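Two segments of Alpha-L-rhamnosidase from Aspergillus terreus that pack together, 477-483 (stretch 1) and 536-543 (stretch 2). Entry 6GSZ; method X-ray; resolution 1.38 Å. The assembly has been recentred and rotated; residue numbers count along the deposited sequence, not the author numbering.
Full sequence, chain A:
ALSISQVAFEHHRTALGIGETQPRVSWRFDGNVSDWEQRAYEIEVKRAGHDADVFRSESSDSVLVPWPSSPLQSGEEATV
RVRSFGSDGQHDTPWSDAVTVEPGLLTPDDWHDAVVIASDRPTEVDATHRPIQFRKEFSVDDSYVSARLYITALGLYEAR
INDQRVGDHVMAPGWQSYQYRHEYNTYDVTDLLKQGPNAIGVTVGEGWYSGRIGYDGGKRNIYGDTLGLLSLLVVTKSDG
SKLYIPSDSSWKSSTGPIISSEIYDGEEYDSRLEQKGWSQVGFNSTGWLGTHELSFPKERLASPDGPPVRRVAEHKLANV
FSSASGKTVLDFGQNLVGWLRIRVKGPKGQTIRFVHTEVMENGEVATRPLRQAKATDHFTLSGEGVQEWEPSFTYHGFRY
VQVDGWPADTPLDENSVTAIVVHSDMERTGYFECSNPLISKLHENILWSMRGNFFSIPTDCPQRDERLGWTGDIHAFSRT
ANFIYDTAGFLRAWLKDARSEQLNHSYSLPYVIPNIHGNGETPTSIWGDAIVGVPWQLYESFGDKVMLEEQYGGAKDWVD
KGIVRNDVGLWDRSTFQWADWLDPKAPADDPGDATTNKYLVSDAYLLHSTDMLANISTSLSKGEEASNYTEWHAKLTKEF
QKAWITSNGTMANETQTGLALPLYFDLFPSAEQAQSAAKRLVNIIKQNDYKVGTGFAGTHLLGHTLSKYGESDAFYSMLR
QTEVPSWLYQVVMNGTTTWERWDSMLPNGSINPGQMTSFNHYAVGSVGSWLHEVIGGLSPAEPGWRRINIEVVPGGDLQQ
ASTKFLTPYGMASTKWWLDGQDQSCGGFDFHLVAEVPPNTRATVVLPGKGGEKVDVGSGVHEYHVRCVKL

Stretch 1 477-483: FSRTANF
Stretch 2, residues 536-543: WQLYESFG

A polar side chain can serve as the knob in helix packing, provided its hydrogen-bonding groups find partners. Two helical segments of this rhamnosidase illustrate the point. Residues 477-483 lie within a longer helix, kinked where the N atoms of Arg479, Thr480 and Phe483 have no bond to the preceding turn. Residues 536-542 end another helix, which Gly543 leaves with phi/psi of 67/21, a positive phi that favours glycine. The axes run in the same general direction, 27° apart (signed crossing angle -27°), and approach to 9.6 Å. In register, the CA atoms of Arg479 and Gln537 are 6.3 Å apart, and those of Asn482 and Ser541 6.5 Å.

The knob is Asn482, pointing toward the partner with chi1 -62° (m) and chi2 -8°, and seated among Gln537, Leu538, Ser541 and Phe542. Asn482 is buried, but its ND2 donates to Ser541 OG (3.1 Å) and its OD1 is hydrogen-bonded elsewhere in the structure. Ser541 (m, -68°) points toward the knob and offers its hydroxyl as the acceptor, and its OG also accepts from Gln537 NE2 (3.0 Å), a bond within its own helix, made with Gln537 at chi1 t, chi2 p and chi3 63°. A water lies 3.0 Å from Ser541 OG and donates a weak bond to Asn482 O at 3.4 Å, linking the helices again.

Van der Waals contacts complete the 279 Å² buried between the segments. Gln537 CG meets Ser478 OG at 3.3 Å, with Ser478 at p (88°), and Gln537 OE1 lies 3.5 Å from CB of the extended Arg479 (chi1 to chi3 t). Leu538 (t, p) and Phe542 (m, chi2 -70°) start sideways, but their ends come nearer: Leu538 CD1 is 4.0 Å from Asn482 ND2, and Phe542 CZ 3.9 Å from Asn482 O.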

# COMPACT_ATOMS: atom_id res chain seq x y z
N PHE A 477 -9.36 1.68 -5.36
CA PHE A 477 -9.13 2.05 -3.95
C PHE A 477 -8.17 3.24 -3.77
O PHE A 477 -8.14 3.80 -2.68
CB PHE A 477 -8.61 0.82 -3.18
CG PHE A 477 -8.52 1.04 -1.69
CD1 PHE A 477 -9.67 1.24 -0.93
CD2 PHE A 477 -7.29 1.03 -1.04
CE1 PHE A 477 -9.60 1.48 0.43
CE2 PHE A 477 -7.21 1.27 0.33
CZ PHE A 477 -8.37 1.48 1.05
N SER A 478 -7.35 3.61 -4.77
CA SER A 478 -6.20 4.51 -4.44
C SER A 478 -6.68 5.92 -3.99
O SER A 478 -5.97 6.53 -3.19
CB SER A 478 -5.17 4.57 -5.56
OG SER A 478 -5.48 5.56 -6.51
N ARG A 479 -7.87 6.41 -4.43
CA ARG A 479 -8.34 7.69 -3.95
C ARG A 479 -8.50 7.68 -2.43
O ARG A 479 -8.18 8.66 -1.73
CB ARG A 479 -9.65 8.03 -4.66
CG ARG A 479 -10.26 9.39 -4.36
CD ARG A 479 -11.42 9.57 -5.30
NE ARG A 479 -12.18 10.79 -5.07
CZ ARG A 479 -13.15 11.21 -5.90
NH1 ARG A 479 -13.40 10.57 -7.05
NH2 ARG A 479 -13.84 12.29 -5.61
N THR A 480 -9.02 6.58 -1.90
CA THR A 480 -9.14 6.35 -0.48
C THR A 480 -7.74 6.16 0.17
O THR A 480 -7.39 6.78 1.19
CB THR A 480 -10.06 5.14 -0.20
OG1 THR A 480 -11.35 5.36 -0.79
CG2 THR A 480 -10.19 4.90 1.30
N ALA A 481 -6.95 5.26 -0.42
CA ALA A 481 -5.69 4.86 0.17
C ALA A 481 -4.76 6.06 0.39
O ALA A 481 -4.13 6.19 1.43
CB ALA A 481 -4.99 3.90 -0.76
N ASN A 482 -4.68 6.96 -0.62
CA ASN A 482 -3.74 8.02 -0.62
C ASN A 482 -4.09 9.14 0.39
O ASN A 482 -3.24 10.01 0.67
CB ASN A 482 -3.67 8.70 -2.00
CG ASN A 482 -3.22 7.83 -3.14
OD1 ASN A 482 -2.78 6.67 -2.91
ND2 ASN A 482 -3.17 8.37 -4.36
N PHE A 483 -5.30 9.09 0.93
CA PHE A 483 -5.68 9.96 2.02
C PHE A 483 -5.26 9.35 3.37
O PHE A 483 -4.79 10.05 4.29
CB PHE A 483 -7.19 10.17 1.99
CG PHE A 483 -7.74 11.14 3.00
CD1 PHE A 483 -8.07 10.75 4.28
CD2 PHE A 483 -7.99 12.47 2.64
CE1 PHE A 483 -8.62 11.65 5.20
CE2 PHE A 483 -8.59 13.35 3.54
CZ PHE A 483 -8.89 12.94 4.82
N TRP A 536 -2.96 9.02 -12.45
CA TRP A 536 -3.76 10.25 -12.39
C TRP A 536 -4.06 10.60 -10.93
O TRP A 536 -3.90 11.75 -10.49
CB TRP A 536 -5.06 10.06 -13.18
CG TRP A 536 -6.00 11.23 -13.14
CD1 TRP A 536 -6.01 12.31 -13.96
CD2 TRP A 536 -7.08 11.41 -12.23
NE1 TRP A 536 -7.04 13.14 -13.64
CE2 TRP A 536 -7.69 12.65 -12.54
CE3 TRP A 536 -7.52 10.69 -11.13
CZ2 TRP A 536 -8.76 13.14 -11.79
CZ3 TRP A 536 -8.57 11.17 -10.38
CH2 TRP A 536 -9.18 12.38 -10.72
N GLN A 537 -4.51 9.61 -10.16
CA GLN A 537 -4.83 9.81 -8.74
C GLN A 537 -3.57 10.17 -7.93
O GLN A 537 -3.65 10.90 -6.91
CB GLN A 537 -5.61 8.66 -8.15
CG GLN A 537 -6.00 8.85 -6.70
CD GLN A 537 -6.93 10.04 -6.49
OE1 GLN A 537 -8.03 10.04 -7.01
NE2 GLN A 537 -6.49 10.99 -5.67
N LEU A 538 -2.44 9.53 -8.25
CA LEU A 538 -1.24 9.79 -7.52
C LEU A 538 -0.88 11.28 -7.65
O LEU A 538 -0.38 11.88 -6.70
CB LEU A 538 -0.13 8.86 -8.03
CG LEU A 538 1.01 8.61 -7.08
CD1 LEU A 538 0.56 7.94 -5.78
CD2 LEU A 538 2.06 7.78 -7.80
N TYR A 539 -1.04 11.82 -8.87
CA TYR A 539 -0.76 13.24 -9.10
C TYR A 539 -1.77 14.16 -8.37
O TYR A 539 -1.35 15.10 -7.70
CB TYR A 539 -0.74 13.50 -10.60
CG TYR A 539 -0.41 14.93 -10.94
CD1 TYR A 539 0.84 15.43 -10.63
CD2 TYR A 539 -1.30 15.79 -11.53
CE1 TYR A 539 1.21 16.74 -10.89
CE2 TYR A 539 -0.93 17.08 -11.87
CZ TYR A 539 0.32 17.57 -11.54
OH TYR A 539 0.69 18.86 -11.80
N GLU A 540 -3.05 13.77 -8.40
CA GLU A 540 -4.06 14.52 -7.65
C GLU A 540 -3.66 14.60 -6.17
O GLU A 540 -3.76 15.65 -5.51
CB GLU A 540 -5.42 13.89 -7.77
CG GLU A 540 -6.03 14.04 -9.16
CD GLU A 540 -6.32 15.46 -9.61
OE1 GLU A 540 -7.14 16.11 -8.94
OE2 GLU A 540 -5.66 15.88 -10.60
N SER A 541 -3.15 13.47 -5.64
CA SER A 541 -2.87 13.40 -4.19
C SER A 541 -1.56 14.10 -3.81
O SER A 541 -1.49 14.76 -2.74
CB SER A 541 -2.78 11.94 -3.80
OG SER A 541 -4.05 11.31 -3.91
N PHE A 542 -0.50 13.92 -4.63
CA PHE A 542 0.86 14.34 -4.18
C PHE A 542 1.52 15.41 -5.06
O PHE A 542 2.52 16.00 -4.68
CB PHE A 542 1.76 13.12 -3.99
CG PHE A 542 1.21 12.11 -3.02
CD1 PHE A 542 1.15 12.37 -1.66
CD2 PHE A 542 0.71 10.92 -3.49
CE1 PHE A 542 0.60 11.44 -0.79
CE2 PHE A 542 0.15 9.99 -2.61
CZ PHE A 542 0.09 10.25 -1.27
N GLY A 543 0.94 15.68 -6.24
CA GLY A 543 1.37 16.76 -7.09
C GLY A 543 2.74 16.66 -7.72
O GLY A 543 3.35 17.66 -8.09
O HOH W 1 -4.74 12.38 -1.17